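Local atomic coordinates of glycoside hydrolase family 88 protein (Bacteroides vulgatus, PDB entry 4Q88), a protein that is of unknown function but, as a member of glycoside hydrolase family 88, is probably a hydrolase acting on sugar chains. Residues Asp40-His45 and Ile65-Tyr70; Asn48-Ala53 and Ala350-Val355; Ala82-Thr87 and Tyr94-Asp99; Trp214-Phe219 and Tyr280-Gly285. All blocks are in the same frame, centred on the assembly; numbering follows the deposited sequence.

Overall arrangement
The chain is almost all helix, and its twelve main helices match the (alpha/alpha)6 barrel of family 88. Interactions 1, 2 and 4 join helix to helix. Interaction 3 joins two pieces of one long loop. Interactions 1 and 2 share helix 39-55, their centres about 16 Å apart. Interaction 4 lies about 13 Å from interaction 2, centre to centre, and touches it: Glu-353 packs on Leu-283 and Trp-284. It also meets interaction 1, through Val-43 CG1 and Trp-214 CH2, 3.8 Å apart. Interaction 3 touches none of the others. Its nearest atoms are about 5 Å from interaction 1, and its centre is about 30 Å from that of interaction 2. It holds a 1,2-ethanediol, which is no evidence of a substrate site.

Interaction 1. Residues Asp40-His45 and Ile65-Tyr70; sequences DNAVYH and IDWADY
His-45 of helix 39-55 lies flat on Trp-67 of helix 58-70. Segments 40-45 and 65-70 run roughly antiparallel, at 147°, as expected of consecutive helices in an (alpha/alpha)6 barrel. The tight part is an offset stack. The His-45 ring and the six-membered ring of Trp-67 have centroids 3.8 Å apart, and their planes differ by only 10°. His-45 NE2 sits 3.3 Å from Trp-67 CG, while His-45 CB adds a CH-pi contact over the same indole. The indole reaches across because its CG is anti to the backbone N (chi1 171°). Tyr-44 CD2 lies over the other face of the imidazole, which is therefore sandwiched.

The contact is looser towards the partly exposed Asn-41. There Asn-41 CB stays 4.0 Å from Trp-67 NE1, and Ala-42 CB is 3.9 Å from Trp-67 CH2. With an alanine in place of Trp-67, one face of the imidazole is likely to lose its cover and the carbonyl of Arg-36 its bond from the indole N-H. No hydrogen bond crosses between the segments. His-45 ND1 bonds Ser-64 OG and Trp-67 NE1 bonds Arg-36 O. These bonds help to orient the two rings, while stacking joins them.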
loop_
_atom_site.group_PDB
_atom_site.type_symbol
_atom_site.label_atom_id
_atom_site.label_comp_id
_atom_site.label_asym_id
_atom_site.label_seq_id
_atom_site.Cartn_x
_atom_site.Cartn_y
_atom_site.Cartn_z
ATOM N N ASP A 40 9.343 -3.973 2.638
ATOM C CA ASP A 40 8.553 -5.195 2.650
ATOM C C ASP A 40 8.090 -5.543 4.064
ATOM O O ASP A 40 6.894 -5.830 4.280
ATOM C CB ASP A 40 9.285 -6.344 1.931
ATOM C CG ASP A 40 10.655 -6.668 2.519
ATOM O OD1 ASP A 40 11.342 -5.843 3.187
ATOM O OD2 ASP A 40 11.040 -7.822 2.297
ATOM N N ASN A 41 9.000 -5.465 5.044
ATOM C CA ASN A 41 8.587 -5.580 6.435
ATOM C C ASN A 41 7.683 -4.444 6.868
ATOM O O ASN A 41 6.691 -4.648 7.575
ATOM C CB ASN A 41 9.813 -5.634 7.344
ATOM C CG ASN A 41 10.648 -6.871 7.104
ATOM O OD1 ASN A 41 10.112 -7.957 6.896
ATOM N ND2 ASN A 41 11.960 -6.741 7.234
ATOM N N ALA A 42 8.008 -3.227 6.428
ATOM C CA ALA A 42 7.249 -2.084 6.839
ATOM C C ALA A 42 5.803 -2.134 6.330
ATOM O O ALA A 42 4.905 -1.684 7.019
ATOM C CB ALA A 42 7.904 -0.783 6.358
ATOM N N VAL A 43 5.590 -2.672 5.127
ATOM C CA VAL A 43 4.195 -2.827 4.612
ATOM C C VAL A 43 3.437 -3.861 5.487
ATOM O O VAL A 43 2.298 -3.653 5.813
ATOM C CB VAL A 43 4.158 -3.200 3.123
ATOM C CG1 VAL A 43 2.734 -3.601 2.673
ATOM C CG2 VAL A 43 4.640 -2.001 2.331
ATOM N N TYR A 44 4.107 -4.939 5.876
ATOM C CA TYR A 44 3.503 -5.920 6.775
ATOM C C TYR A 44 3.034 -5.138 8.040
ATOM O O TYR A 44 1.879 -5.272 8.479
ATOM C CB TYR A 44 4.411 -7.085 7.153
ATOM C CG TYR A 44 3.795 -7.735 8.389
ATOM C CD1 TYR A 44 2.670 -8.541 8.288
ATOM C CD2 TYR A 44 4.254 -7.382 9.655
ATOM C CE1 TYR A 44 2.032 -9.044 9.448
ATOM C CE2 TYR A 44 3.641 -7.881 10.810
ATOM C CZ TYR A 44 2.542 -8.706 10.695
ATOM O OH TYR A 44 1.893 -9.124 11.823
ATOM N N HIS A 45 3.917 -4.286 8.599
ATOM C CA HIS A 45 3.529 -3.509 9.798
ATOM C C HIS A 45 2.354 -2.601 9.566
ATOM O O HIS A 45 1.581 -2.414 10.482
ATOM C CB HIS A 45 4.709 -2.812 10.464
ATOM C CG HIS A 45 5.601 -3.787 11.144
ATOM N ND1 HIS A 45 5.302 -4.295 12.390
ATOM C CD2 HIS A 45 6.666 -4.489 10.694
ATOM C CE1 HIS A 45 6.214 -5.189 12.719
ATOM N NE2 HIS A 45 7.031 -5.348 11.691
ATOM N N ILE A 65 5.932 -2.677 18.111
ATOM C CA ILE A 65 6.797 -1.891 18.985
ATOM C C ILE A 65 8.179 -2.534 19.014
ATOM O O ILE A 65 9.184 -1.848 18.933
ATOM C CB ILE A 65 6.229 -1.802 20.423
ATOM C CG1 ILE A 65 4.957 -0.957 20.441
ATOM C CG2 ILE A 65 7.281 -1.272 21.411
ATOM C CD1 ILE A 65 4.127 -1.083 21.701
ATOM N N ASP A 66 8.226 -3.854 19.089
ATOM C CA ASP A 66 9.516 -4.568 19.172
ATOM C C ASP A 66 10.285 -4.364 17.879
ATOM O O ASP A 66 11.511 -4.240 17.874
ATOM C CB ASP A 66 9.297 -6.069 19.438
ATOM C CG ASP A 66 8.868 -6.375 20.856
ATOM O OD1 ASP A 66 8.796 -5.447 21.700
ATOM O OD2 ASP A 66 8.480 -7.554 21.092
ATOM N N TRP A 67 9.575 -4.342 16.752
ATOM C CA TRP A 67 10.251 -4.032 15.472
ATOM C C TRP A 67 10.753 -2.606 15.398
ATOM O O TRP A 67 11.888 -2.385 14.966
ATOM C CB TRP A 67 9.296 -4.301 14.311
ATOM C CG TRP A 67 9.705 -3.858 12.935
ATOM C CD1 TRP A 67 10.584 -4.478 12.098
ATOM C CD2 TRP A 67 9.115 -2.798 12.192
ATOM N NE1 TRP A 67 10.598 -3.858 10.864
ATOM C CE2 TRP A 67 9.711 -2.804 10.899
ATOM C CE3 TRP A 67 8.161 -1.821 12.490
ATOM C CZ2 TRP A 67 9.347 -1.882 9.906
ATOM C CZ3 TRP A 67 7.807 -0.910 11.507
ATOM C CH2 TRP A 67 8.417 -0.940 10.231
ATOM N N ALA A 68 9.945 -1.638 15.852
ATOM C CA ALA A 68 10.376 -0.263 15.837
ATOM C C ALA A 68 11.585 -0.033 16.768
ATOM O O ALA A 68 12.516 0.674 16.416
ATOM C CB ALA A 68 9.259 0.658 16.212
ATOM N N ASP A 69 11.510 -0.605 17.959
ATOM C CA ASP A 69 12.624 -0.538 18.949
ATOM C C ASP A 69 13.934 -1.098 18.336
ATOM O O ASP A 69 14.970 -0.449 18.394
ATOM C CB ASP A 69 12.229 -1.339 20.216
ATOM C CG ASP A 69 11.398 -0.553 21.190
ATOM O OD1 ASP A 69 11.420 0.708 21.155
ATOM O OD2 ASP A 69 10.711 -1.202 22.037
ATOM N N TYR A 70 13.867 -2.282 17.730
ATOM C CA TYR A 70 14.995 -2.927 17.079
ATOM C C TYR A 70 15.633 -2.022 16.005
ATOM O O TYR A 70 16.858 -1.965 15.841
ATOM C CB TYR A 70 14.574 -4.265 16.441
ATOM C CG TYR A 70 15.685 -4.908 15.640
ATOM C CD1 TYR A 70 16.827 -5.386 16.270
ATOM C CD2 TYR A 70 15.612 -5.012 14.264
ATOM C CE1 TYR A 70 17.851 -5.970 15.529
ATOM C CE2 TYR A 70 16.624 -5.587 13.518
ATOM C CZ TYR A 70 17.738 -6.063 14.164
ATOM O OH TYR A 70 18.724 -6.630 13.401
#

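Interaction 2. Residues Asn48-Ala53 and Ala350-Val355; sequences NMEVCA and AACERV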
loop_
_atom_site.group_PDB
_atom_site.type_symbol
_atom_site.label_atom_id
_atom_site.label_comp_id
_atom_site.label_asym_id
_atom_site.label_seq_id
_atom_site.Cartn_x
_atom_site.Cartn_y
_atom_site.Cartn_z
ATOM N N ASN A 48 -0.437 -4.937 10.165
ATOM C CA ASN A 48 -0.543 -5.225 11.604
ATOM C C ASN A 48 -1.177 -4.071 12.367
ATOM O O ASN A 48 -2.030 -4.269 13.247
ATOM C CB ASN A 48 0.817 -5.566 12.184
ATOM C CG ASN A 48 0.711 -6.132 13.600
ATOM O OD1 ASN A 48 -0.067 -7.038 13.853
ATOM N ND2 ASN A 48 1.499 -5.626 14.494
HETATM N N MSE A 49 -0.810 -2.826 12.030
HETATM C CA MSE A 49 -1.410 -1.688 12.717
HETATM C C MSE A 49 -2.916 -1.588 12.410
HETATM O O MSE A 49 -3.747 -1.146 13.265
HETATM C CB MSE A 49 -0.607 -0.414 12.314
HETATM C CG MSE A 49 0.850 -0.308 12.796
HETATM SE SE MSE A 49 0.912 -0.643 14.739
HETATM C CE MSE A 49 -0.287 0.693 15.457
ATOM N N GLU A 50 -3.292 -1.952 11.193
ATOM C CA GLU A 50 -4.722 -2.046 10.830
ATOM C C GLU A 50 -5.453 -3.078 11.709
ATOM O O GLU A 50 -6.540 -2.787 12.255
ATOM C CB GLU A 50 -4.890 -2.389 9.368
ATOM C CG GLU A 50 -6.264 -2.052 8.828
ATOM C CD GLU A 50 -6.486 -0.551 8.671
ATOM O OE1 GLU A 50 -5.511 0.222 8.508
ATOM O OE2 GLU A 50 -7.663 -0.105 8.708
ATOM N N VAL A 51 -4.850 -4.238 11.888
ATOM C CA VAL A 51 -5.406 -5.275 12.813
ATOM C C VAL A 51 -5.514 -4.758 14.244
ATOM O O VAL A 51 -6.530 -4.979 14.910
ATOM C CB VAL A 51 -4.606 -6.582 12.784
ATOM C CG1 VAL A 51 -5.265 -7.644 13.656
ATOM C CG2 VAL A 51 -4.528 -7.090 11.366
ATOM N N CYS A 52 -4.495 -4.032 14.692
ATOM C CA CYS A 52 -4.556 -3.437 16.039
ATOM C C CYS A 52 -5.669 -2.430 16.160
ATOM O O CYS A 52 -6.373 -2.358 17.211
ATOM C CB CYS A 52 -3.261 -2.787 16.440
ATOM S SG CYS A 52 -1.923 -3.948 16.654
ATOM N N ALA A 53 -5.890 -1.628 15.130
ATOM C CA ALA A 53 -7.027 -0.711 15.160
ATOM C C ALA A 53 -8.372 -1.427 15.260
ATOM O O ALA A 53 -9.326 -0.935 15.856
ATOM C CB ALA A 53 -7.017 0.198 13.917
ATOM N N ALA A 350 -7.323 -5.692 3.566
ATOM C CA ALA A 350 -8.601 -6.058 2.931
ATOM C C ALA A 350 -9.520 -6.749 3.948
ATOM O O ALA A 350 -10.705 -6.424 4.039
ATOM C CB ALA A 350 -8.372 -6.997 1.740
ATOM N N ALA A 351 -8.952 -7.686 4.696
ATOM C CA ALA A 351 -9.721 -8.478 5.664
ATOM C C ALA A 351 -10.291 -7.567 6.771
ATOM O O ALA A 351 -11.490 -7.685 7.113
ATOM C CB ALA A 351 -8.878 -9.594 6.274
ATOM N N CYS A 352 -9.469 -6.648 7.284
ATOM C CA CYS A 352 -9.947 -5.718 8.342
ATOM C C CYS A 352 -11.103 -4.862 7.822
ATOM O O CYS A 352 -12.151 -4.678 8.498
ATOM C CB CYS A 352 -8.842 -4.829 8.850
ATOM S SG CYS A 352 -7.619 -5.683 9.829
ATOM N N GLU A 353 -10.925 -4.306 6.632
ATOM C CA GLU A 353 -11.979 -3.486 6.055
ATOM C C GLU A 353 -13.250 -4.286 5.728
ATOM O O GLU A 353 -14.347 -3.719 5.752
ATOM C CB GLU A 353 -11.455 -2.707 4.828
ATOM C CG GLU A 353 -12.183 -1.384 4.566
ATOM C CD GLU A 353 -12.135 -0.316 5.670
ATOM O OE1 GLU A 353 -13.127 0.403 5.787
ATOM O OE2 GLU A 353 -11.127 -0.143 6.392
ATOM N N ARG A 354 -13.103 -5.568 5.414
ATOM C CA ARG A 354 -14.237 -6.437 5.214
ATOM C C ARG A 354 -15.080 -6.587 6.500
ATOM O O ARG A 354 -16.306 -6.572 6.435
ATOM C CB ARG A 354 -13.802 -7.798 4.754
ATOM C CG ARG A 354 -14.934 -8.771 4.441
ATOM C CD ARG A 354 -15.784 -8.301 3.264
ATOM N NE ARG A 354 -16.767 -9.328 2.943
ATOM C CZ ARG A 354 -17.675 -9.282 1.984
ATOM N NH1 ARG A 354 -17.794 -8.265 1.145
ATOM N NH2 ARG A 354 -18.470 -10.317 1.864
ATOM N N VAL A 355 -14.407 -6.714 7.637
ATOM C CA VAL A 355 -15.114 -6.733 8.940
ATOM C C VAL A 355 -15.919 -5.446 9.086
ATOM O O VAL A 355 -17.117 -5.488 9.441
ATOM C CB VAL A 355 -14.138 -6.901 10.126
ATOM C CG1 VAL A 355 -14.897 -6.748 11.455
ATOM C CG2 VAL A 355 -13.458 -8.227 10.054
HETATM O O HOH W 1 -10.147 -1.519 8.655
HETATM O O HOH W 2 -8.860 1.579 6.959
#
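Glu-50 OE2 is gripped by two waters, and both also lie within bonding distance of Glu-353 OE2 on the other helix. Segments 48-53 and 350-355 run side by side in nearly the same direction, 21° apart, as neighbours in the inner ring of an (alpha/alpha)6 barrel do. Water 2 donates to both carboxylates, at 2.7 Å to Glu-50 OE2 and 2.9 Å to Glu-353 OE2. Water 1 is 2.9 Å from Glu-50 OE2 and 2.8 Å from Glu-353 OE2, though it may not donate to both at once.

The two OE2 atoms of Glu-50 and Glu-353 are themselves 4.2 Å apart, and the carboxylate planes are turned 57° against each other. Both residues are buried. The waters probably ease the repulsion of like charges. Glu-353 OE1 is held separately, by Asn-287 ND2. Both glutamate chains bend at chi2, which swings their carboxylates to the same pair of waters.

Beside this polar patch the packing is apolar. Glu-50 CG rests on Cys-352 CB at 3.8 Å. Val-51 also touches Ile-20 of helix 13-30. The CG2 methyl of Val-51, beside the backbone N, meets Cys-352 SG at 3.7 Å.

Interaction 3. Residues Ala82-Thr87 and Tyr94-Asp99; sequences AEWRST and YVLFGD. With EDO (1,2-ethanediol), chain D.
A type I beta turn from Tyr-94 to Phe-97 packs against residues Trp-84 to Thr-87 within one long loop. One backbone bond crosses the contact, from Leu-96 N to Arg-85 O at 3.0 Å. It is bent, with an angle of 131° at the hydrogen. Val-95 sets both methyls against one face of the Trp-84 indole, CG1 pointing opposite the backbone N (chi1 180°) and CG2 lying beside it. Val-95 CG2 is 3.6 Å from the centroid of the Trp-84 five-membered ring, in a CH-pi contact. Val-95 CG1 lies towards the six-membered ring. Leu-96 CD2 comes obliquely to Trp-84 CE3 at 3.9 Å.

Thr-87 O approaches two rings. It lies over a face of Phe-97, 3.2 Å from Phe-97 CG. Thr-87 O is also at the edge of Tyr-94, 3.1 Å from Tyr-94 CD1. The Arg-85 side chain runs alongside Tyr-94, and Arg-85 CD is 3.7 Å from Tyr-94 CE1. A 1,2-ethanediol, probably from the crystallisation liquor, lies by Arg-85, Ser-86 and Thr-87. Its O2 and Thr-87 OG1 share a hydrogen bond of 2.7 Å.

The loop joins helix 58-70 to helix 103-113. Trp-84 and Val-95 rest on Arg-122 of helix 117-132, Leu-96 touches Gln-130 there, and Phe-97 stacks on Trp-141.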
loop_
_atom_site.group_PDB
_atom_site.type_symbol
_atom_site.label_atom_id
_atom_site.label_comp_id
_atom_site.label_asym_id
_atom_site.label_seq_id
_atom_site.Cartn_x
_atom_site.Cartn_y
_atom_site.Cartn_z
ATOM N N ALA A 82 24.734 15.058 3.173
ATOM C CA ALA A 82 25.407 15.229 1.908
ATOM C C ALA A 82 25.418 13.943 1.078
ATOM O O ALA A 82 25.575 14.020 -0.137
ATOM C CB ALA A 82 26.829 15.700 2.110
ATOM N N GLU A 83 25.340 12.772 1.696
ATOM C CA GLU A 83 25.344 11.510 0.920
ATOM C C GLU A 83 23.958 10.890 0.683
ATOM O O GLU A 83 23.841 9.816 0.054
ATOM C CB GLU A 83 26.228 10.449 1.545
ATOM C CG GLU A 83 25.624 9.690 2.704
ATOM C CD GLU A 83 26.583 8.691 3.323
ATOM O OE1 GLU A 83 27.530 8.273 2.621
ATOM O OE2 GLU A 83 26.346 8.287 4.485
ATOM N N TRP A 84 22.913 11.505 1.225
ATOM C CA TRP A 84 21.581 10.898 1.145
ATOM C C TRP A 84 21.102 10.764 -0.309
ATOM O O TRP A 84 21.266 11.667 -1.131
ATOM C CB TRP A 84 20.546 11.691 1.959
ATOM C CG TRP A 84 20.717 11.568 3.419
ATOM C CD1 TRP A 84 21.729 10.897 4.088
ATOM C CD2 TRP A 84 19.846 12.073 4.432
ATOM N NE1 TRP A 84 21.541 10.994 5.432
ATOM C CE2 TRP A 84 20.414 11.728 5.684
ATOM C CE3 TRP A 84 18.666 12.815 4.416
ATOM C CZ2 TRP A 84 19.800 12.049 6.901
ATOM C CZ3 TRP A 84 18.073 13.167 5.621
ATOM C CH2 TRP A 84 18.639 12.781 6.853
ATOM N N ARG A 85 20.600 9.583 -0.616
ATOM C CA ARG A 85 20.115 9.252 -1.956
ATOM C C ARG A 85 18.641 8.932 -1.944
ATOM O O ARG A 85 18.061 8.569 -0.900
ATOM C CB ARG A 85 20.869 8.060 -2.507
ATOM C CG ARG A 85 22.343 8.297 -2.631
ATOM C CD ARG A 85 22.954 7.290 -3.576
ATOM N NE ARG A 85 24.211 7.852 -4.052
ATOM C CZ ARG A 85 24.665 7.757 -5.293
ATOM N NH1 ARG A 85 23.991 7.073 -6.223
ATOM N NH2 ARG A 85 25.816 8.352 -5.593
ATOM N N SER A 86 18.021 9.112 -3.117
ATOM C CA SER A 86 16.601 8.894 -3.298
ATOM C C SER A 86 16.224 7.903 -4.406
ATOM O O SER A 86 15.046 7.779 -4.729
ATOM C CB SER A 86 15.925 10.218 -3.593
ATOM O OG SER A 86 16.410 10.757 -4.801
ATOM N N THR A 87 17.194 7.209 -4.982
ATOM C CA THR A 87 16.933 6.117 -5.909
ATOM C C THR A 87 17.010 4.785 -5.172
ATOM O O THR A 87 17.228 4.772 -3.967
ATOM C CB THR A 87 17.934 6.156 -7.059
ATOM O OG1 THR A 87 19.253 6.094 -6.508
ATOM C CG2 THR A 87 17.778 7.469 -7.861
ATOM N N TYR A 94 20.571 5.527 1.646
ATOM C CA TYR A 94 19.321 5.629 0.861
ATOM C C TYR A 94 18.149 6.184 1.676
ATOM O O TYR A 94 16.998 5.706 1.556
ATOM C CB TYR A 94 19.038 4.258 0.195
ATOM C CG TYR A 94 20.041 4.045 -0.928
ATOM C CD1 TYR A 94 19.809 4.545 -2.184
ATOM C CD2 TYR A 94 21.264 3.380 -0.709
ATOM C CE1 TYR A 94 20.733 4.387 -3.197
ATOM C CE2 TYR A 94 22.180 3.215 -1.728
ATOM C CZ TYR A 94 21.930 3.757 -2.941
ATOM O OH TYR A 94 22.840 3.592 -3.941
ATOM N N VAL A 95 18.448 7.238 2.449
ATOM C CA VAL A 95 17.531 7.818 3.433
ATOM C C VAL A 95 16.305 8.480 2.772
ATOM O O VAL A 95 15.219 8.484 3.364
ATOM C CB VAL A 95 18.232 8.830 4.331
ATOM C CG1 VAL A 95 17.272 9.435 5.341
ATOM C CG2 VAL A 95 19.411 8.192 5.101
ATOM N N LEU A 96 16.499 9.064 1.588
ATOM C CA LEU A 96 15.430 9.744 0.878
ATOM C C LEU A 96 14.719 8.878 -0.147
ATOM O O LEU A 96 13.904 9.395 -0.927
ATOM C CB LEU A 96 15.990 11.007 0.205
ATOM C CG LEU A 96 16.495 12.044 1.214
ATOM C CD1 LEU A 96 17.059 13.265 0.500
ATOM C CD2 LEU A 96 15.414 12.446 2.214
ATOM N N PHE A 97 14.968 7.566 -0.133
ATOM C CA PHE A 97 14.259 6.627 -1.003
ATOM C C PHE A 97 13.046 6.124 -0.203
ATOM O O PHE A 97 13.168 5.667 0.921
ATOM C CB PHE A 97 15.214 5.496 -1.390
ATOM C CG PHE A 97 14.579 4.422 -2.229
ATOM C CD1 PHE A 97 13.939 4.739 -3.400
ATOM C CD2 PHE A 97 14.667 3.103 -1.841
ATOM C CE1 PHE A 97 13.368 3.733 -4.183
ATOM C CE2 PHE A 97 14.080 2.108 -2.589
ATOM C CZ PHE A 97 13.393 2.445 -3.744
ATOM N N GLY A 98 11.856 6.274 -0.755
ATOM C CA GLY A 98 10.607 6.037 -0.029
ATOM C C GLY A 98 10.446 4.640 0.545
ATOM O O GLY A 98 9.781 4.439 1.528
ATOM N N ASP A 99 11.131 3.642 -0.008
ATOM C CA ASP A 99 11.057 2.298 0.592
ATOM C C ASP A 99 11.719 2.284 1.999
ATOM O O ASP A 99 11.468 1.361 2.778
ATOM C CB ASP A 99 11.771 1.269 -0.300
ATOM C CG ASP A 99 10.979 0.863 -1.512
ATOM O OD1 ASP A 99 9.806 1.266 -1.636
ATOM O OD2 ASP A 99 11.565 0.075 -2.334
HETATM C C1 EDO D . 19.953 9.927 -5.384
HETATM O O1 EDO D . 19.487 11.258 -5.500
HETATM C C2 EDO D . 20.767 9.502 -6.610
HETATM O O2 EDO D . 21.059 8.084 -6.515
#

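Interaction 4. Residues Trp214-Phe219 and Tyr280-Gly285; sequences WAFAAF and YGFLWG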
loop_
_atom_site.group_PDB
_atom_site.type_symbol
_atom_site.label_atom_id
_atom_site.label_comp_id
_atom_site.label_asym_id
_atom_site.label_seq_id
_atom_site.Cartn_x
_atom_site.Cartn_y
_atom_site.Cartn_z
ATOM N N TRP A 214 -1.067 -0.272 -5.085
ATOM C CA TRP A 214 -0.397 0.635 -4.147
ATOM C C TRP A 214 -1.042 2.037 -4.221
ATOM O O TRP A 214 -1.397 2.648 -3.187
ATOM C CB TRP A 214 1.101 0.753 -4.463
ATOM C CG TRP A 214 1.963 -0.436 -4.184
ATOM C CD1 TRP A 214 2.886 -0.967 -5.046
ATOM C CD2 TRP A 214 2.061 -1.221 -2.977
ATOM N NE1 TRP A 214 3.539 -1.979 -4.447
ATOM C CE2 TRP A 214 3.017 -2.203 -3.208
ATOM C CE3 TRP A 214 1.410 -1.212 -1.749
ATOM C CZ2 TRP A 214 3.356 -3.143 -2.258
ATOM C CZ3 TRP A 214 1.748 -2.178 -0.814
ATOM C CH2 TRP A 214 2.718 -3.103 -1.073
ATOM N N ALA A 215 -1.253 2.544 -5.442
ATOM C CA ALA A 215 -1.771 3.873 -5.618
ATOM C C ALA A 215 -3.190 4.021 -5.067
ATOM O O ALA A 215 -3.492 4.981 -4.327
ATOM C CB ALA A 215 -1.742 4.291 -7.110
ATOM N N PHE A 216 -4.055 3.063 -5.398
ATOM C CA PHE A 216 -5.464 3.106 -4.990
ATOM C C PHE A 216 -5.595 2.986 -3.455
ATOM O O PHE A 216 -6.350 3.782 -2.840
ATOM C CB PHE A 216 -6.209 1.976 -5.676
ATOM C CG PHE A 216 -7.690 2.005 -5.540
ATOM C CD1 PHE A 216 -8.443 3.048 -6.002
ATOM C CD2 PHE A 216 -8.361 0.855 -5.091
ATOM C CE1 PHE A 216 -9.820 3.045 -5.895
ATOM C CE2 PHE A 216 -9.741 0.830 -5.045
ATOM C CZ PHE A 216 -10.483 1.905 -5.457
ATOM N N ALA A 217 -4.899 2.034 -2.853
ATOM C CA ALA A 217 -4.893 1.935 -1.352
ATOM C C ALA A 217 -4.275 3.192 -0.701
ATOM O O ALA A 217 -4.734 3.614 0.347
ATOM C CB ALA A 217 -4.133 0.724 -0.900
ATOM N N ALA A 218 -3.245 3.740 -1.336
ATOM C CA ALA A 218 -2.665 5.002 -0.882
ATOM C C ALA A 218 -3.661 6.114 -0.793
ATOM O O ALA A 218 -3.690 6.878 0.216
ATOM C CB ALA A 218 -1.455 5.390 -1.722
ATOM N N PHE A 219 -4.464 6.310 -1.835
ATOM C CA PHE A 219 -5.433 7.397 -1.797
ATOM C C PHE A 219 -6.455 7.171 -0.722
ATOM O O PHE A 219 -6.886 8.124 -0.048
ATOM C CB PHE A 219 -6.129 7.572 -3.158
ATOM C CG PHE A 219 -5.308 8.351 -4.128
ATOM C CD1 PHE A 219 -5.133 9.695 -3.947
ATOM C CD2 PHE A 219 -4.670 7.756 -5.183
ATOM C CE1 PHE A 219 -4.387 10.459 -4.827
ATOM C CE2 PHE A 219 -3.854 8.486 -6.031
ATOM C CZ PHE A 219 -3.715 9.858 -5.854
ATOM N N TYR A 280 -9.161 -3.699 -0.505
ATOM C CA TYR A 280 -9.096 -2.737 0.587
ATOM C C TYR A 280 -9.652 -1.413 0.176
ATOM O O TYR A 280 -10.517 -0.795 0.861
ATOM C CB TYR A 280 -7.642 -2.566 1.107
ATOM C CG TYR A 280 -7.501 -1.400 2.065
ATOM C CD1 TYR A 280 -8.122 -1.430 3.331
ATOM C CD2 TYR A 280 -6.839 -0.234 1.694
ATOM C CE1 TYR A 280 -8.037 -0.331 4.196
ATOM C CE2 TYR A 280 -6.767 0.874 2.580
ATOM C CZ TYR A 280 -7.343 0.804 3.811
ATOM O OH TYR A 280 -7.276 1.878 4.656
ATOM N N GLY A 281 -9.199 -0.919 -0.962
ATOM C CA GLY A 281 -9.612 0.403 -1.400
ATOM C C GLY A 281 -11.113 0.479 -1.688
ATOM O O GLY A 281 -11.780 1.468 -1.294
ATOM N N PHE A 282 -11.664 -0.561 -2.304
ATOM C CA PHE A 282 -13.088 -0.554 -2.645
ATOM C C PHE A 282 -13.929 -0.629 -1.347
ATOM O O PHE A 282 -14.871 0.104 -1.168
ATOM C CB PHE A 282 -13.431 -1.750 -3.528
ATOM C CG PHE A 282 -13.026 -1.582 -4.986
ATOM C CD1 PHE A 282 -13.617 -0.624 -5.745
ATOM C CD2 PHE A 282 -12.142 -2.438 -5.582
ATOM C CE1 PHE A 282 -13.322 -0.470 -7.085
ATOM C CE2 PHE A 282 -11.867 -2.312 -6.938
ATOM C CZ PHE A 282 -12.430 -1.311 -7.672
ATOM N N LEU A 283 -13.536 -1.518 -0.445
ATOM C CA LEU A 283 -14.278 -1.659 0.834
ATOM C C LEU A 283 -14.217 -0.330 1.613
ATOM O O LEU A 283 -15.247 0.135 2.123
ATOM C CB LEU A 283 -13.711 -2.814 1.633
ATOM C CG LEU A 283 -14.014 -4.212 1.114
ATOM C CD1 LEU A 283 -13.061 -5.177 1.810
ATOM C CD2 LEU A 283 -15.494 -4.586 1.313
ATOM N N TRP A 284 -13.029 0.271 1.731
ATOM C CA TRP A 284 -12.866 1.563 2.439
ATOM C C TRP A 284 -13.770 2.646 1.804
ATOM O O TRP A 284 -14.518 3.387 2.500
ATOM C CB TRP A 284 -11.386 2.025 2.481
ATOM C CG TRP A 284 -11.278 3.259 3.267
ATOM C CD1 TRP A 284 -11.164 3.348 4.619
ATOM C CD2 TRP A 284 -11.399 4.595 2.780
ATOM N NE1 TRP A 284 -11.153 4.663 5.007
ATOM C CE2 TRP A 284 -11.372 5.444 3.904
ATOM C CE3 TRP A 284 -11.621 5.154 1.506
ATOM C CZ2 TRP A 284 -11.482 6.827 3.793
ATOM C CZ3 TRP A 284 -11.710 6.556 1.405
ATOM C CH2 TRP A 284 -11.663 7.347 2.537
ATOM N N GLY A 285 -13.705 2.724 0.475
ATOM C CA GLY A 285 -14.522 3.680 -0.284
ATOM C C GLY A 285 -16.023 3.522 -0.072
ATOM O O GLY A 285 -16.724 4.503 0.091
#
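Phe-216 of helix 209-225 lays its ring across Gly-281 and Phe-282 of helix 272-287. Segments 214-219 and 280-285 run nearly parallel, 25° apart, like neighbouring inner helices of an (alpha/alpha)6 barrel. The backbones come close: the CA atoms of Ala-217 and Gly-281 are 5.0 Å apart.

The path of the phenylalanine starts at CB, where a chi1 of -171° points CG away from the backbone N. That torsion carries the ring over the neighbouring helix. Phe-216 CD2 then meets Gly-281 CA at 3.9 Å. Phe-216 CE2 comes down on the peptide link beyond, 3.6 Å from Gly-281 C and 3.6 Å from Phe-282 N. Phe-216 CZ, the tip, reaches the Phe-282 ring and stands 4.0 Å from Phe-282 CD1. Together CE2 and CZ form the edge of a T-shaped pair. The Phe-216 edge points at the face of Phe-282, with the two ring centroids 5.1 Å apart and the planes of Phe-216 and Phe-282 at 63°.

The missing side chain of Gly-281 makes this possible, since a CB there would run into Phe-216 CD2. Phe-240 of helix 233-249 stacks on the Phe-216 ring, and Ile-247 of the same helix touches both Phe-216 and Phe-282. The contact is buried and makes no hydrogen bond between the segments. Cutting Phe-216 back to a serine would probably open a gap beside Gly-281 and leave one face of Phe-282 and the ring of Phe-240 without this partner.

Ala-217 makes a second, smaller contact. Ala-217 CB meets the edge of the Tyr-280 ring, 3.9 Å from Tyr-280 CD2.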